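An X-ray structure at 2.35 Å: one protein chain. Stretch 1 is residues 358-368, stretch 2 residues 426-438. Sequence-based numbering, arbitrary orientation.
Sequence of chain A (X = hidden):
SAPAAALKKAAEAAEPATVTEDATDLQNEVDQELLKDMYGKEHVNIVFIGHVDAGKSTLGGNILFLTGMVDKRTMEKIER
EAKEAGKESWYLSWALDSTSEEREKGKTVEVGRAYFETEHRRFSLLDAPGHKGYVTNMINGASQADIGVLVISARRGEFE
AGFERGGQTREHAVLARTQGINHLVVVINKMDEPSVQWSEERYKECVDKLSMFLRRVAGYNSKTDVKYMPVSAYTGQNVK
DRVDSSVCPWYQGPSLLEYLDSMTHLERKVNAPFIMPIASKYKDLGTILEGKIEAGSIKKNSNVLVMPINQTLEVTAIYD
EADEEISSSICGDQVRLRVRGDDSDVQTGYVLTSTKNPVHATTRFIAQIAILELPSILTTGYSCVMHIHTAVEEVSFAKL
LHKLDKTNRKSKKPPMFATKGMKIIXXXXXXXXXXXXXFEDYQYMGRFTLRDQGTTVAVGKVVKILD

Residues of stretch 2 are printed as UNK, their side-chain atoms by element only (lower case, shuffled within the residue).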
# COMPACT_ATOMS: atom_id res chain seq x y z
N PRO A 358 8.48 16.91 6.41
CA PRO A 358 7.96 17.12 5.06
C PRO A 358 8.54 16.14 4.04
O PRO A 358 9.67 15.70 4.19
CB PRO A 358 8.44 18.53 4.74
CG PRO A 358 9.69 18.67 5.53
CD PRO A 358 9.36 18.01 6.84
N VAL A 359 7.76 15.81 3.01
CA VAL A 359 8.25 15.10 1.85
C VAL A 359 9.52 15.77 1.35
O VAL A 359 9.61 17.00 1.35
CB VAL A 359 7.22 15.10 0.70
CG1 VAL A 359 7.06 16.46 0.07
CG2 VAL A 359 7.60 14.11 -0.34
N HIS A 360 10.48 14.98 0.89
CA HIS A 360 11.72 15.51 0.35
C HIS A 360 11.51 16.20 -0.99
O HIS A 360 10.57 15.91 -1.70
CB HIS A 360 12.76 14.41 0.20
CG HIS A 360 13.25 13.89 1.50
ND1 HIS A 360 14.51 14.18 1.99
CD2 HIS A 360 12.66 13.10 2.43
CE1 HIS A 360 14.67 13.59 3.16
NE2 HIS A 360 13.56 12.93 3.45
N ALA A 361 12.40 17.13 -1.29
CA ALA A 361 12.45 17.78 -2.58
C ALA A 361 13.90 18.05 -2.87
O ALA A 361 14.67 18.38 -1.97
CB ALA A 361 11.69 19.06 -2.55
N THR A 362 14.28 17.90 -4.13
CA THR A 362 15.69 18.00 -4.50
C THR A 362 15.84 18.29 -5.98
O THR A 362 14.87 18.23 -6.72
CB THR A 362 16.41 16.68 -4.13
OG1 THR A 362 17.83 16.85 -4.18
CG2 THR A 362 16.13 15.59 -5.15
N THR A 363 17.06 18.63 -6.37
CA THR A 363 17.41 18.74 -7.78
C THR A 363 18.39 17.64 -8.20
O THR A 363 18.81 17.59 -9.35
CB THR A 363 18.05 20.12 -8.08
OG1 THR A 363 19.08 20.40 -7.12
CG2 THR A 363 17.05 21.24 -7.88
N ARG A 364 18.75 16.75 -7.27
CA ARG A 364 19.79 15.75 -7.53
C ARG A 364 19.45 14.38 -6.96
O ARG A 364 19.21 14.24 -5.77
CB ARG A 364 21.13 16.23 -6.95
CG ARG A 364 21.65 17.48 -7.63
CD ARG A 364 23.07 17.87 -7.24
NE ARG A 364 23.36 19.26 -7.60
CZ ARG A 364 23.03 20.33 -6.88
NH1 ARG A 364 22.38 20.21 -5.72
NH2 ARG A 364 23.36 21.55 -7.31
N PHE A 365 19.45 13.36 -7.83
CA PHE A 365 19.09 12.00 -7.43
C PHE A 365 19.53 10.92 -8.42
O PHE A 365 19.73 11.18 -9.60
CB PHE A 365 17.57 11.90 -7.27
CG PHE A 365 16.81 12.13 -8.54
CD1 PHE A 365 16.51 13.41 -8.94
CD2 PHE A 365 16.36 11.07 -9.31
CE1 PHE A 365 15.79 13.63 -10.09
CE2 PHE A 365 15.64 11.30 -10.47
CZ PHE A 365 15.35 12.59 -10.84
N ILE A 366 19.62 9.69 -7.92
CA ILE A 366 19.98 8.52 -8.73
C ILE A 366 18.70 7.80 -9.18
O ILE A 366 17.72 7.79 -8.44
CB ILE A 366 20.90 7.60 -7.91
CG1 ILE A 366 22.07 8.42 -7.32
CG2 ILE A 366 21.42 6.46 -8.78
CD1 ILE A 366 23.10 7.60 -6.57
N ALA A 367 18.72 7.20 -10.37
CA ALA A 367 17.50 6.63 -10.98
C ALA A 367 17.72 5.52 -12.02
O ALA A 367 18.43 5.72 -13.02
CB ALA A 367 16.69 7.75 -11.61
N GLN A 368 17.10 4.35 -11.78
CA GLN A 368 17.06 3.26 -12.75
C GLN A 368 16.04 3.56 -13.83
O GLN A 368 14.95 4.02 -13.52
CB GLN A 368 16.63 1.96 -12.07
CG GLN A 368 17.64 1.33 -11.11
CD GLN A 368 17.33 -0.13 -10.81
OE1 GLN A 368 17.74 -0.66 -9.77
NE2 GLN A 368 16.62 -0.80 -11.72
N UNK A 426 22.10 5.99 -12.59
CA UNK A 426 22.94 7.20 -12.58
C UNK A 426 22.26 8.51 -12.14
O UNK A 426 21.03 8.59 -12.02
c UNK A 426 23.56 7.40 -13.94
N UNK A 427 23.09 9.54 -11.92
CA UNK A 427 22.64 10.85 -11.42
C UNK A 427 21.77 11.62 -12.41
O UNK A 427 22.02 11.59 -13.62
c UNK A 427 24.86 13.08 -9.11
o UNK A 427 26.06 13.00 -8.77
c UNK A 427 23.84 11.75 -11.03
o UNK A 427 24.22 14.15 -9.11
c UNK A 427 24.14 11.80 -9.53
N UNK A 428 20.77 12.30 -11.88
CA UNK A 428 19.87 13.15 -12.65
C UNK A 428 19.76 14.51 -11.97
O UNK A 428 20.07 14.65 -10.79
c UNK A 428 18.49 12.52 -12.77
c UNK A 428 19.13 10.63 -14.29
c UNK A 428 16.72 11.40 -14.20
c UNK A 428 18.19 11.83 -14.10
N UNK A 429 19.31 15.50 -12.74
CA UNK A 429 19.22 16.86 -12.25
C UNK A 429 18.04 17.58 -12.90
O UNK A 429 17.72 17.34 -14.09
c UNK A 429 21.42 17.77 -11.26
o UNK A 429 23.78 18.10 -11.26
c UNK A 429 20.54 17.60 -12.51
c UNK A 429 22.66 18.61 -11.51
o UNK A 429 22.53 19.77 -11.96
N UNK A 430 17.39 18.46 -12.12
CA UNK A 430 16.31 19.33 -12.61
C UNK A 430 16.69 20.80 -12.51
O UNK A 430 17.65 21.15 -11.82
c UNK A 430 14.51 17.71 -12.01
o UNK A 430 15.39 19.11 -10.39
c UNK A 430 15.06 19.09 -11.78
N UNK A 431 15.94 21.66 -13.21
CA UNK A 431 16.19 23.12 -13.19
C UNK A 431 15.60 23.79 -11.95
O UNK A 431 16.13 24.80 -11.48
c UNK A 431 16.41 23.54 -15.73
o UNK A 431 18.14 25.16 -16.05
c UNK A 431 17.84 24.03 -15.66
c UNK A 431 15.63 23.81 -14.45
n UNK A 431 18.73 23.18 -15.15
N UNK A 432 14.50 23.23 -11.44
CA UNK A 432 13.92 23.68 -10.18
C UNK A 432 13.48 22.47 -9.36
O UNK A 432 13.02 21.49 -9.94
c UNK A 432 13.08 25.80 -11.35
o UNK A 432 11.67 23.94 -11.08
c UNK A 432 12.72 24.63 -10.40
N UNK A 433 13.59 22.55 -8.03
CA UNK A 433 13.36 21.39 -7.17
C UNK A 433 12.00 20.70 -7.37
O UNK A 433 11.00 21.37 -7.61
c UNK A 433 13.91 23.75 -7.24
c UNK A 433 14.24 23.19 -5.89
c UNK A 433 13.44 21.99 -5.76
N UNK A 434 11.97 19.38 -7.28
CA UNK A 434 10.71 18.65 -7.36
C UNK A 434 10.63 17.64 -6.23
O UNK A 434 11.64 17.11 -5.78
c UNK A 434 9.84 16.62 -8.70
c UNK A 434 10.47 18.01 -8.78
c UNK A 434 11.75 17.99 -9.60
N UNK A 435 9.41 17.40 -5.75
CA UNK A 435 9.20 16.50 -4.62
C UNK A 435 9.32 15.08 -5.07
O UNK A 435 8.83 14.72 -6.13
s UNK A 435 7.59 18.42 -3.45
c UNK A 435 7.83 16.72 -4.00
N UNK A 436 9.98 14.26 -4.27
CA UNK A 436 10.20 12.86 -4.59
C UNK A 436 10.69 12.12 -3.35
O UNK A 436 11.21 12.72 -2.42
c UNK A 436 12.63 13.15 -5.43
s UNK A 436 13.89 12.91 -6.74
c UNK A 436 11.20 12.70 -5.75
c UNK A 436 13.22 13.89 -7.94
N UNK A 437 10.47 10.82 -3.34
CA UNK A 437 11.09 9.91 -2.40
C UNK A 437 11.59 8.68 -3.18
O UNK A 437 11.17 8.44 -4.31
c UNK A 437 10.22 11.05 0.59
o UNK A 437 10.04 12.24 0.90
c UNK A 437 10.07 9.43 -1.36
o UNK A 437 11.01 10.31 1.19
c UNK A 437 9.40 10.52 -0.56
N UNK A 438 12.47 7.91 -2.55
CA UNK A 438 12.85 6.60 -3.07
C UNK A 438 11.59 5.78 -3.38
O UNK A 438 10.65 5.79 -2.58
c UNK A 438 16.08 3.96 0.72
c UNK A 438 13.70 5.86 -2.04
c UNK A 438 15.02 6.56 -1.70
c UNK A 438 16.06 5.63 -1.10
n UNK A 438 15.59 3.55 1.89
n UNK A 438 15.62 5.08 0.18
n UNK A 438 17.02 3.24 0.12

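Position 426 carries a single side-chain carbon, so it is alanine. A426 pairs with A367, whose N donates to A426 O at 3.2 Å; two small side chains share this face of the sheet.

Position 427 has three carbons, the third bearing two oxygens: glutamate. E427 lies opposite I366 in a non-hydrogen-bonded pair, a partly exposed place where a carboxylate can find polar partners elsewhere in the structure.

At 428, four carbons fork at the second, which makes leucine. The backbone bonds to F365 twice, from L428 N to F365 O at 2.7 Å and from F365 N to L428 O at 3.3 Å. L428 CB lies over one face of the F365 ring, 3.7 Å from F365 CZ, and an apolar branched chain suits this buried site.

Position 429 again shows three carbons ending in two oxygens, another glutamate. Its carboxylate faces a cation: E429 OE2 is 3.9 Å from R364 NE, a long salt bridge, while the aliphatic parts meet at R364 CG and E429 CG, 3.6 Å apart.

Position 430 has one carbon carrying an oxygen and a carbon: threonine. T430 N donates to T363 O at 3.2 Å, and the hydroxyl makes a weak bond to the backbone oxygen of 432.

Position 431, three carbons with a terminal oxygen and nitrogen, is glutamine; position 432, with the same fork as 430, is threonine. Both point away from stretch 1 where the chain turns, and these polar residues suit an exposed corner.

At 433 three carbons close a ring onto the backbone N, so this is proline. It has no amide hydrogen to give; P433 CG packs 4.0 Å from T363 CG2.

Position 434, one carbon bearing two more, is valine, buried beside the reciprocal bonds V434 N to T362 O and T362 N to V434 O, both 3.2 Å.

Position 435 has a carbon and then sulfur: cysteine. C435 SG sits 4.1 Å from V359 CG1 and 4.2 Å from A361 CB, a compact apolar fit.

Position 436 is an unbranched chain with sulfur before its last carbon, methionine. M436 CE reaches F365 CE1 at 3.4 Å, over the ring face opposite L428.

Position 437, three carbons and two oxygens, is glutamate: E437 OE2 accepts from H360 N at 2.8 Å, almost linearly.

Position 438, three carbons, a nitrogen and a carbon with two nitrogens, is arginine; it does not touch stretch 1.

Two antiparallel ladders, separated by corners in both chains, thus hold the stretches together, while the F365 ring is clamped between L428 and M436.

Stretch 2 (426-438) AELETQTPVCMER
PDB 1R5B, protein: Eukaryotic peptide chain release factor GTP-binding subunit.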